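Fucose-specific lectin (Aleuria aurantia, PDB 6GKE) binds L-fucose specifically, with the strongest preference for alpha-1,6-linked core fucose on glycoproteins, and works as a homodimer of six-bladed beta-propellers. Local coordinates at residues Leu236-Tyr241 and Gly249-Ala254; Asn138-Ser143 and Thr162-Gly167. The protein carries 1 engineered substitution. All coordinates share one frame; numbering follows the deposited sequence. Where two conformers were deposited one is given.

Contact 1. Residues Leu236-Tyr241 and Gly249-Ala254. With FUC (alpha-L-fucopyranose), chain G; FUC (alpha-L-fucopyranose), chain F.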
loop_
_atom_site.group_PDB
_atom_site.type_symbol
_atom_site.label_atom_id
_atom_site.label_comp_id
_atom_site.label_asym_id
_atom_site.label_seq_id
_atom_site.Cartn_x
_atom_site.Cartn_y
_atom_site.Cartn_z
ATOM N N LEU A 236 -15.121 -8.187 -9.459
ATOM C CA LEU A 236 -14.981 -9.624 -9.293
ATOM C C LEU A 236 -15.839 -10.357 -10.332
ATOM O O LEU A 236 -16.991 -9.983 -10.560
ATOM C CB LEU A 236 -15.442 -9.969 -7.873
ATOM C CG LEU A 236 -15.430 -11.447 -7.489
ATOM C CD1 LEU A 236 -14.023 -12.022 -7.539
ATOM C CD2 LEU A 236 -16.033 -11.635 -6.105
ATOM N N TYR A 237 -15.275 -11.423 -10.913
ATOM C CA TYR A 237 -15.984 -12.326 -11.807
ATOM C C TYR A 237 -16.114 -13.703 -11.164
ATOM O O TYR A 237 -15.208 -14.152 -10.446
ATOM C CB TYR A 237 -15.238 -12.496 -13.131
ATOM C CG TYR A 237 -15.319 -11.290 -14.026
ATOM C CD1 TYR A 237 -14.505 -10.193 -13.799
ATOM C CD2 TYR A 237 -16.208 -11.229 -15.086
ATOM C CE1 TYR A 237 -14.572 -9.062 -14.595
ATOM C CE2 TYR A 237 -16.279 -10.110 -15.905
ATOM C CZ TYR A 237 -15.460 -9.024 -15.656
ATOM O OH TYR A 237 -15.530 -7.915 -16.453
ATOM N N GLU A 238 -17.218 -14.378 -11.493
ATOM C CA GLU A 238 -17.427 -15.770 -11.125
ATOM C C GLU A 238 -17.879 -16.554 -12.357
ATOM O O GLU A 238 -18.808 -16.132 -13.056
ATOM C CB GLU A 238 -18.513 -15.904 -10.058
ATOM C CG GLU A 238 -18.759 -17.329 -9.590
ATOM C CD GLU A 238 -20.048 -17.477 -8.806
ATOM O OE1 GLU A 238 -21.121 -17.350 -9.433
ATOM O OE2 GLU A 238 -19.989 -17.719 -7.577
ATOM N N ALA A 239 -17.248 -17.714 -12.583
ATOM C CA ALA A 239 -17.756 -18.735 -13.489
ATOM C C ALA A 239 -18.280 -19.890 -12.638
ATOM O O ALA A 239 -17.622 -20.298 -11.687
ATOM C CB ALA A 239 -16.677 -19.215 -14.425
ATOM N N ALA A 240 -19.450 -20.416 -13.007
ATOM C CA ALA A 240 -20.100 -21.461 -12.227
ATOM C C ALA A 240 -20.322 -22.708 -13.081
ATOM O O ALA A 240 -20.863 -22.627 -14.187
ATOM C CB ALA A 240 -21.418 -20.975 -11.680
ATOM N N TYR A 241 -19.941 -23.858 -12.520
ATOM C CA TYR A 241 -20.201 -25.158 -13.095
ATOM C C TYR A 241 -21.224 -25.897 -12.238
ATOM O O TYR A 241 -21.028 -26.057 -11.034
ATOM C CB TYR A 241 -18.925 -25.998 -13.151
ATOM C CG TYR A 241 -19.093 -27.378 -13.735
ATOM C CD1 TYR A 241 -18.969 -27.593 -15.096
ATOM C CD2 TYR A 241 -19.340 -28.474 -12.922
ATOM C CE1 TYR A 241 -19.092 -28.863 -15.638
ATOM C CE2 TYR A 241 -19.474 -29.747 -13.449
ATOM C CZ TYR A 241 -19.349 -29.940 -14.811
ATOM O OH TYR A 241 -19.461 -31.196 -15.333
ATOM N N GLY A 249 -20.054 -14.041 -14.828
ATOM C CA GLY A 249 -20.751 -12.830 -14.457
ATOM C C GLY A 249 -20.019 -12.088 -13.362
ATOM O O GLY A 249 -19.303 -12.676 -12.559
ATOM N N GLN A 250 -20.214 -10.769 -13.339
ATOM C CA GLN A 250 -19.644 -9.921 -12.314
ATOM C C GLN A 250 -20.455 -10.035 -11.021
ATOM O O GLN A 250 -21.683 -10.107 -11.042
ATOM C CB GLN A 250 -19.601 -8.464 -12.767
ATOM C CG GLN A 250 -18.620 -8.209 -13.900
ATOM C CD GLN A 250 -18.597 -6.761 -14.331
ATOM O OE1 GLN A 250 -19.386 -5.941 -13.881
ATOM N NE2 GLN A 250 -17.660 -6.424 -15.197
ATOM N N ILE A 251 -19.731 -10.035 -9.901
ATOM C CA ILE A 251 -20.277 -9.881 -8.571
ATOM C C ILE A 251 -19.959 -8.451 -8.156
ATOM O O ILE A 251 -18.791 -8.115 -7.999
ATOM C CB ILE A 251 -19.660 -10.903 -7.603
ATOM C CG1 ILE A 251 -20.067 -12.328 -7.978
ATOM C CG2 ILE A 251 -20.011 -10.566 -6.157
ATOM C CD1 ILE A 251 -19.236 -13.393 -7.307
ATOM N N LYS A 252 -20.990 -7.614 -8.044
ATOM C CA LYS A 252 -20.755 -6.204 -7.852
ATOM C C LYS A 252 -21.937 -5.559 -7.132
ATOM O O LYS A 252 -23.021 -6.126 -7.031
ATOM C CB LYS A 252 -20.472 -5.517 -9.189
ATOM C CG LYS A 252 -21.611 -5.533 -10.194
ATOM C CD LYS A 252 -21.172 -4.940 -11.509
ATOM C CE LYS A 252 -22.244 -4.930 -12.574
ATOM N NZ LYS A 252 -21.718 -4.388 -13.849
ATOM N N ASP A 253 -21.659 -4.352 -6.642
ATOM C CA ASP A 253 -22.563 -3.515 -5.890
ATOM C C ASP A 253 -22.549 -2.142 -6.561
ATOM O O ASP A 253 -21.510 -1.495 -6.599
ATOM C CB ASP A 253 -22.099 -3.474 -4.431
ATOM C CG ASP A 253 -22.871 -2.552 -3.504
ATOM O OD1 ASP A 253 -23.658 -1.729 -4.005
ATOM O OD2 ASP A 253 -22.665 -2.666 -2.278
ATOM N N ALA A 254 -23.695 -1.719 -7.103
ATOM C CA ALA A 254 -23.774 -0.474 -7.867
ATOM C C ALA A 254 -23.364 0.731 -7.007
ATOM O O ALA A 254 -22.872 1.728 -7.542
ATOM C CB ALA A 254 -25.164 -0.305 -8.425
HETATM C C1 FUC G . -25.199 -19.875 -8.000
HETATM C C2 FUC G . -24.365 -18.722 -8.540
HETATM C C3 FUC G . -23.981 -17.770 -7.407
HETATM C C4 FUC G . -23.306 -18.544 -6.267
HETATM C C5 FUC G . -24.238 -19.660 -5.823
HETATM C C6 FUC G . -23.681 -20.526 -4.701
HETATM O O1 FUC G . -26.464 -19.371 -7.562
HETATM O O2 FUC G . -25.120 -18.028 -9.539
HETATM O O3 FUC G . -23.160 -16.724 -7.922
HETATM O O4 FUC G . -22.073 -19.151 -6.679
HETATM O O5 FUC G . -24.521 -20.524 -6.922
HETATM C C1 FUC F . -14.327 -32.092 -16.867
HETATM C C2 FUC F . -13.903 -30.691 -17.276
HETATM C C3 FUC F . -14.989 -29.681 -16.905
HETATM C C4 FUC F . -15.301 -29.794 -15.413
HETATM C C5 FUC F . -15.762 -31.217 -15.124
HETATM C C6 FUC F . -16.084 -31.442 -13.653
HETATM O O1 FUC F . -15.404 -32.471 -17.713
HETATM O O2 FUC F . -13.625 -30.669 -18.685
HETATM O O3 FUC F . -14.608 -28.363 -17.299
HETATM O O4 FUC F . -14.141 -29.543 -14.617
HETATM O O5 FUC F . -14.718 -32.131 -15.490
HETATM O O HOH W 1 -16.619 -6.586 -7.519
#
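One face of the Tyr237 ring is covered by the aliphatic part of Gln250, whose CG stands 3.9 Å from the ring centroid in a CH-pi contact displaced toward CE2 and CZ; the ring of Trp229 also meets that of Tyr237, their planes nearly parallel. The pair sits in the beta hairpin formed by the third strand of a propeller blade, 236-241, and its outermost fourth, 249-251. Side by side and pointing the same way, the ring and the amide have planes 85° apart. Gln250 CG lies anti to the carbonyl carbon (chi1 -68°) and the chain runs extended beyond it, past the ring to the phenol, where Gln250 NE2 donates to Tyr237 OH over 2.9 Å with the oxygen lying in the amide plane. At the other end of the amide, Gln250 OE1 accepts from Lys252 NZ, so both ends are held.

Tyr237 and Gln250 form a non-hydrogen-bonded antiparallel pair; Gln250 CA makes a CA-H...O contact with Leu236 O, and Tyr237 CA one with Gly249 O. Next to them Glu238 and Gly249 form a hydrogen-bonded pair, with Glu238 N 2.9 Å from Gly249 O. Leu236, Glu238 and Ile251 share the opposite face of the sheet, where Ile251 CD1 packs against Leu236 CD2 and Glu238 CB, 3.8 Å from each.

Beyond CB, the extended Glu238 chain carries its carboxylate to a fucose that Arg226 and Trp298 also bind. Tyr241 lays one ring face against C4 of a second fucose. On the first sugar, O3 donates to Glu238 OE1 at 2.6 Å and O4 to Glu238 OE2 at 2.7 Å.

Contact 2. Residues Asn138-Ser143 and Thr162-Gly167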
loop_
_atom_site.group_PDB
_atom_site.type_symbol
_atom_site.label_atom_id
_atom_site.label_comp_id
_atom_site.label_asym_id
_atom_site.label_seq_id
_atom_site.Cartn_x
_atom_site.Cartn_y
_atom_site.Cartn_z
ATOM N N ASN A 138 9.516 -16.799 -13.561
ATOM C CA ASN A 138 8.677 -15.615 -13.613
ATOM C C ASN A 138 8.206 -15.286 -15.034
ATOM O O ASN A 138 7.286 -14.490 -15.183
ATOM C CB ASN A 138 9.424 -14.396 -13.075
ATOM C CG ASN A 138 9.643 -14.447 -11.581
ATOM O OD1 ASN A 138 8.879 -15.079 -10.852
ATOM N ND2 ASN A 138 10.666 -13.758 -11.106
ATOM N N GLY A 139 8.856 -15.857 -16.051
ATOM C CA GLY A 139 8.665 -15.422 -17.428
ATOM C C GLY A 139 7.371 -15.933 -18.040
ATOM O O GLY A 139 6.794 -16.941 -17.628
ATOM N N SER A 140 6.928 -15.221 -19.073
ATOM C CA SER A 140 5.823 -15.661 -19.890
ATOM C C SER A 140 6.101 -17.074 -20.415
ATOM O O SER A 140 7.203 -17.367 -20.878
ATOM C CB SER A 140 5.591 -14.695 -21.014
ATOM O OG SER A 140 4.477 -15.086 -21.794
ATOM N N GLY A 141 5.086 -17.932 -20.337
ATOM C CA GLY A 141 5.161 -19.287 -20.851
ATOM C C GLY A 141 5.631 -20.303 -19.819
ATOM O O GLY A 141 5.789 -21.473 -20.149
ATOM N N SER A 142 5.850 -19.871 -18.574
ATOM C CA SER A 142 6.297 -20.764 -17.504
ATOM C C SER A 142 5.205 -21.789 -17.170
ATOM O O SER A 142 4.012 -21.526 -17.333
ATOM C CB SER A 142 6.681 -19.971 -16.278
ATOM O OG SER A 142 7.794 -19.127 -16.532
ATOM N N SER A 143 5.632 -22.944 -16.657
ATOM C CA SER A 143 4.691 -23.982 -16.267
ATOM C C SER A 143 4.282 -23.825 -14.798
ATOM O O SER A 143 4.901 -23.094 -14.021
ATOM C CB SER A 143 5.260 -25.348 -16.521
ATOM O OG SER A 143 6.384 -25.586 -15.688
ATOM N N THR A 162 1.925 -20.127 -18.951
ATOM C CA THR A 162 1.120 -19.124 -18.255
ATOM C C THR A 162 1.612 -17.703 -18.523
ATOM O O THR A 162 2.750 -17.465 -18.930
ATOM C CB THR A 162 1.103 -19.373 -16.739
ATOM O OG1 THR A 162 2.328 -18.934 -16.155
ATOM C CG2 THR A 162 0.881 -20.827 -16.387
ATOM N N VAL A 163 0.743 -16.743 -18.206
ATOM C CA VAL A 163 1.188 -15.369 -18.060
ATOM C C VAL A 163 2.220 -15.320 -16.938
ATOM O O VAL A 163 2.227 -16.161 -16.037
ATOM C CB VAL A 163 0.040 -14.383 -17.779
ATOM C CG1 VAL A 163 -0.985 -14.380 -18.897
ATOM C CG2 VAL A 163 -0.616 -14.618 -16.430
ATOM N N PRO A 164 3.111 -14.310 -16.933
ATOM C CA PRO A 164 4.079 -14.161 -15.852
ATOM C C PRO A 164 3.367 -14.089 -14.494
ATOM O O PRO A 164 2.450 -13.293 -14.307
ATOM C CB PRO A 164 4.787 -12.835 -16.176
ATOM C CG PRO A 164 4.605 -12.670 -17.667
ATOM C CD PRO A 164 3.245 -13.263 -17.956
ATOM N N GLY A 165 3.794 -14.922 -13.549
ATOM C CA GLY A 165 3.242 -14.871 -12.200
ATOM C C GLY A 165 1.730 -15.048 -12.164
ATOM O O GLY A 165 1.046 -14.405 -11.362
ATOM N N THR A 166 1.203 -15.955 -12.990
ATOM C CA THR A 166 -0.236 -16.197 -13.084
ATOM C C THR A 166 -0.876 -16.422 -11.713
ATOM O O THR A 166 -0.324 -17.083 -10.827
ATOM C CB THR A 166 -0.523 -17.422 -13.964
ATOM O OG1 THR A 166 -1.935 -17.563 -14.099
ATOM C CG2 THR A 166 0.070 -18.707 -13.426
ATOM N N GLY A 167 -2.130 -15.982 -11.601
ATOM C CA GLY A 167 -2.997 -16.511 -10.575
ATOM C C GLY A 167 -3.157 -18.013 -10.742
ATOM O O GLY A 167 -3.064 -18.540 -11.857
#
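Pro164 lies against the type II turn Gly139-Ser142 and the residue before it: CB approaches Asn138 O at 3.2 Å, while CG faces Ser140 N at 3.7 Å and lies 4.0 Å from Ser140 CB. The contact brings the turn leading into strand 142-149 of one propeller blade against the linker to the next blade, which makes a type II turn of its own from Val163 to Thr166.

Thr162 is turned toward Ser142 O rather than to its side chain. With chi1 at 77°, OG1 stands between the backbone N and the carbonyl carbon, and both OG1 and CG2 come to 3.3 Å from that oxygen. The hydroxyl itself donates to Val163 O, from above the carbonyl plane, and is also hydrogen-bonded to Gln135 NE2.

Two backbone bonds join the segments. Gly141 N reaches Thr162 O at 2.8 Å and lies in its carbonyl plane, whereas the bond from Thr162 N to Ser142 O is bent to 134°. At the backbone angles of Gly141 a CB would be jammed against the carbonyl oxygen of Ser140, so the position calls for glycine. Within the first turn, Ser142 N and Ser142 OG approach Gly139 O from the same face of its plane, the hydroxyl at 2.6 Å.

Both contacts belong to the same six-bladed propeller but to different blades, and they follow one another along the chain. Their centres are 24 Å apart and their nearest atoms about 12 Å, so they do not touch. Contact 1 takes part directly in sugar binding: its strand 236-241 supplies residues to two different fucose sites, Glu238 to one and Tyr241 to the other, in keeping with sites placed between adjacent blades. Contact 2 instead packs a turn of one tandem repeat against the start of the next. It holds no sugar ligand, and the side chain of Thr162 lies about 12 Å from that of Glu191, which binds the same fucose as Tyr241.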